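Side-chain contact in putative phosphohistidine phosphatase, SixA (Nakamurella multipartita, PDB 4HBZ), which probably removes phosphate from phosphohistidine or a related phosphorylated substrate, as a member of the phosphoglycerate mutase-like branch of the histidine phosphatases: residues R73-L78 with V87-E92. Numbering follows the deposited sequence.
With ACY (acetic acid), chain B.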
loop_
_atom_site.group_PDB
_atom_site.type_symbol
_atom_site.label_atom_id
_atom_site.label_comp_id
_atom_site.label_asym_id
_atom_site.label_seq_id
_atom_site.Cartn_x
_atom_site.Cartn_y
_atom_site.Cartn_z
ATOM N N ARG A 73 -3.858 -1.074 -14.747
ATOM C CA ARG A 73 -2.950 -2.013 -14.125
ATOM C C ARG A 73 -3.114 -2.140 -12.637
ATOM O O ARG A 73 -2.914 -3.218 -12.057
ATOM C CB ARG A 73 -1.492 -1.705 -14.503
ATOM C CG ARG A 73 -0.969 -0.309 -14.102
ATOM C CD ARG A 73 0.326 -0.034 -14.855
ATOM N NE ARG A 73 0.920 1.289 -14.640
ATOM C CZ ARG A 73 0.666 2.370 -15.397
ATOM N NH1 ARG A 73 -0.337 2.399 -16.293
ATOM N NH2 ARG A 73 1.399 3.457 -15.248
ATOM N N THR A 74 -3.478 -1.044 -11.976
ATOM C CA THR A 74 -3.798 -1.054 -10.560
ATOM C C THR A 74 -5.181 -1.709 -10.311
ATOM O O THR A 74 -5.343 -2.537 -9.439
ATOM C CB THR A 74 -3.713 0.382 -9.980
ATOM O OG1 THR A 74 -4.294 1.283 -10.924
ATOM C CG2 THR A 74 -2.253 0.794 -9.786
ATOM N N ARG A 75 -6.177 -1.380 -11.131
ATOM C CA ARG A 75 -7.493 -2.047 -11.076
ATOM C C ARG A 75 -7.353 -3.559 -11.248
ATOM O O ARG A 75 -7.965 -4.316 -10.485
ATOM C CB ARG A 75 -8.432 -1.494 -12.147
ATOM C CG ARG A 75 -8.868 -0.074 -11.929
ATOM C CD ARG A 75 -9.712 0.415 -13.117
ATOM N NE ARG A 75 -10.190 1.782 -12.972
ATOM C CZ ARG A 75 -11.316 2.149 -12.341
ATOM N NH1 ARG A 75 -12.169 1.245 -11.827
ATOM N NH2 ARG A 75 -11.619 3.442 -12.300
ATOM N N GLN A 76 -6.558 -3.958 -12.221
ATOM C CA GLN A 76 -6.376 -5.367 -12.524
ATOM C C GLN A 76 -5.596 -6.073 -11.435
ATOM O O GLN A 76 -5.856 -7.239 -11.109
ATOM C CB GLN A 76 -5.670 -5.538 -13.877
ATOM C CG GLN A 76 -6.611 -5.200 -15.031
ATOM C CD GLN A 76 -5.911 -5.153 -16.368
ATOM O OE1 GLN A 76 -4.751 -5.495 -16.475
ATOM N NE2 GLN A 76 -6.604 -4.675 -17.413
ATOM N N THR A 77 -4.622 -5.408 -10.844
ATOM C CA THR A 77 -3.918 -5.976 -9.707
ATOM C C THR A 77 -4.897 -6.250 -8.583
ATOM O O THR A 77 -4.937 -7.337 -8.036
ATOM C CB THR A 77 -2.817 -5.008 -9.223
ATOM O OG1 THR A 77 -1.807 -4.884 -10.223
ATOM C CG2 THR A 77 -2.227 -5.497 -7.960
ATOM N N LEU A 78 -5.744 -5.278 -8.292
ATOM C CA LEU A 78 -6.758 -5.489 -7.250
ATOM C C LEU A 78 -7.672 -6.685 -7.591
ATOM O O LEU A 78 -7.948 -7.529 -6.725
ATOM C CB LEU A 78 -7.560 -4.211 -7.020
ATOM C CG LEU A 78 -8.679 -4.331 -6.025
ATOM C CD1 LEU A 78 -8.232 -4.721 -4.652
ATOM C CD2 LEU A 78 -9.430 -2.999 -6.014
ATOM N N VAL A 87 -14.189 -0.349 -2.362
ATOM C CA VAL A 87 -13.063 0.218 -3.117
ATOM C C VAL A 87 -13.331 1.681 -3.437
ATOM O O VAL A 87 -14.446 2.033 -3.859
ATOM C CB VAL A 87 -12.772 -0.545 -4.410
ATOM C CG1 VAL A 87 -11.521 0.028 -5.109
ATOM C CG2 VAL A 87 -12.690 -2.036 -4.176
ATOM N N ARG A 88 -12.333 2.521 -3.182
ATOM C CA ARG A 88 -12.336 3.931 -3.540
ATOM C C ARG A 88 -11.321 4.104 -4.660
ATOM O O ARG A 88 -10.113 4.089 -4.402
ATOM C CB ARG A 88 -11.955 4.741 -2.332
ATOM C CG ARG A 88 -12.936 4.576 -1.138
ATOM C CD ARG A 88 -12.367 4.934 0.234
ATOM N NE ARG A 88 -12.265 6.358 0.438
ATOM C CZ ARG A 88 -13.150 7.126 1.097
ATOM N NH1 ARG A 88 -12.908 8.427 1.146
ATOM N NH2 ARG A 88 -14.267 6.648 1.642
ATOM N N TYR A 89 -11.800 4.232 -5.883
ATOM C CA TYR A 89 -10.926 4.449 -7.020
ATOM C C TYR A 89 -10.611 5.956 -7.086
ATOM O O TYR A 89 -11.520 6.798 -7.016
ATOM C CB TYR A 89 -11.553 3.986 -8.331
ATOM C CG TYR A 89 -11.710 2.490 -8.405
ATOM C CD1 TYR A 89 -10.583 1.654 -8.602
ATOM C CD2 TYR A 89 -12.958 1.903 -8.203
ATOM C CE1 TYR A 89 -10.742 0.278 -8.648
ATOM C CE2 TYR A 89 -13.090 0.536 -8.237
ATOM C CZ TYR A 89 -11.965 -0.254 -8.476
ATOM O OH TYR A 89 -12.145 -1.644 -8.507
ATOM N N ARG A 90 -9.355 6.306 -7.283
ATOM C CA ARG A 90 -8.913 7.702 -7.216
ATOM C C ARG A 90 -7.915 8.027 -8.300
ATOM O O ARG A 90 -6.841 7.426 -8.354
ATOM C CB ARG A 90 -8.327 8.004 -5.856
ATOM C CG ARG A 90 -9.274 7.920 -4.681
ATOM C CD ARG A 90 -10.235 9.085 -4.704
ATOM N NE ARG A 90 -11.131 9.084 -3.527
ATOM C CZ ARG A 90 -12.300 8.480 -3.456
ATOM N NH1 ARG A 90 -12.785 7.696 -4.441
ATOM N NH2 ARG A 90 -13.007 8.587 -2.308
ATOM N N ASP A 91 -8.240 9.033 -9.122
ATOM C CA ASP A 91 -7.255 9.606 -10.026
ATOM C C ASP A 91 -6.085 10.204 -9.275
ATOM O O ASP A 91 -4.953 10.228 -9.795
ATOM C CB ASP A 91 -7.922 10.642 -10.917
ATOM C CG ASP A 91 -8.810 10.030 -11.994
ATOM O OD1 ASP A 91 -8.516 8.949 -12.612
ATOM O OD2 ASP A 91 -9.821 10.721 -12.332
ATOM N N GLU A 92 -6.304 10.648 -8.041
ATOM C CA GLU A 92 -5.219 11.178 -7.216
ATOM C C GLU A 92 -4.109 10.162 -7.018
ATOM O O GLU A 92 -2.957 10.557 -6.860
ATOM C CB GLU A 92 -5.723 11.651 -5.853
ATOM C CG GLU A 92 -6.710 12.848 -5.875
ATOM C CD GLU A 92 -8.152 12.523 -6.232
ATOM O OE1 GLU A 92 -8.534 11.413 -6.653
ATOM O OE2 GLU A 92 -8.955 13.477 -6.124
HETATM C C ACY B . -15.860 6.470 -2.988
HETATM O O ACY B . -15.302 6.381 -4.121
HETATM O OXT ACY B . -15.543 7.333 -2.125
HETATM C CH3 ACY B . -16.967 5.510 -2.650
HETATM O O HOH W 1 -10.541 -3.732 -9.466
#
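R75 lays its guanidinium flat on the ring of Y89, the two planes only 21° apart, in a cation-pi stack with CZ of R75 4.1 Å from the centroid of the Y89 ring. NH1 of R75 sits over the middle of that ring, 3.6 Å from Y89 CE1. The arginine chain runs extended from CG to NE, which carries its head out over the tyrosine. V87 CG1 covers the other face of the ring toward its rim, and the same methyl meets L78 CD2 tip to tip at 3.8 Å. L78 swings CG toward the strand by setting it anti to the backbone N (chi1 177°), and chi2 then puts CD2 anti to CA as the leading methyl.

At the far end of the ring a water in its plane bonds to the Y89 OH (2.8 Å) and donates to R75 O (2.8 Å), tying the phenol back to the helix. R75 NE also donates to T70 O, just ahead of its helix, which helps to set the turn of the guanidinium. Across the strand, R90 grips an acetate, probably from the crystallisation liquor, with two nearly straight bonds, R90 NH1 to acetate O at 2.9 Å and R90 NH2 to acetate OXT at 2.8 Å; its NE salt-bridges E104.

Helix 72-81 and strand 86-90 complete a beta-alpha-beta unit begun by strand 65-69, beside which 86-90 lies parallel at the sheet's edge; segments 73-78 and 87-90 run nearly antiparallel. A leucine in place of Y89 would probably leave the R75 guanidinium without its aromatic face and the water without its phenol partner. Between R73-L78 and V87-E92 no direct hydrogen bond forms, and the R75 charge spread over the Y89 face probably settles how both groups are turned.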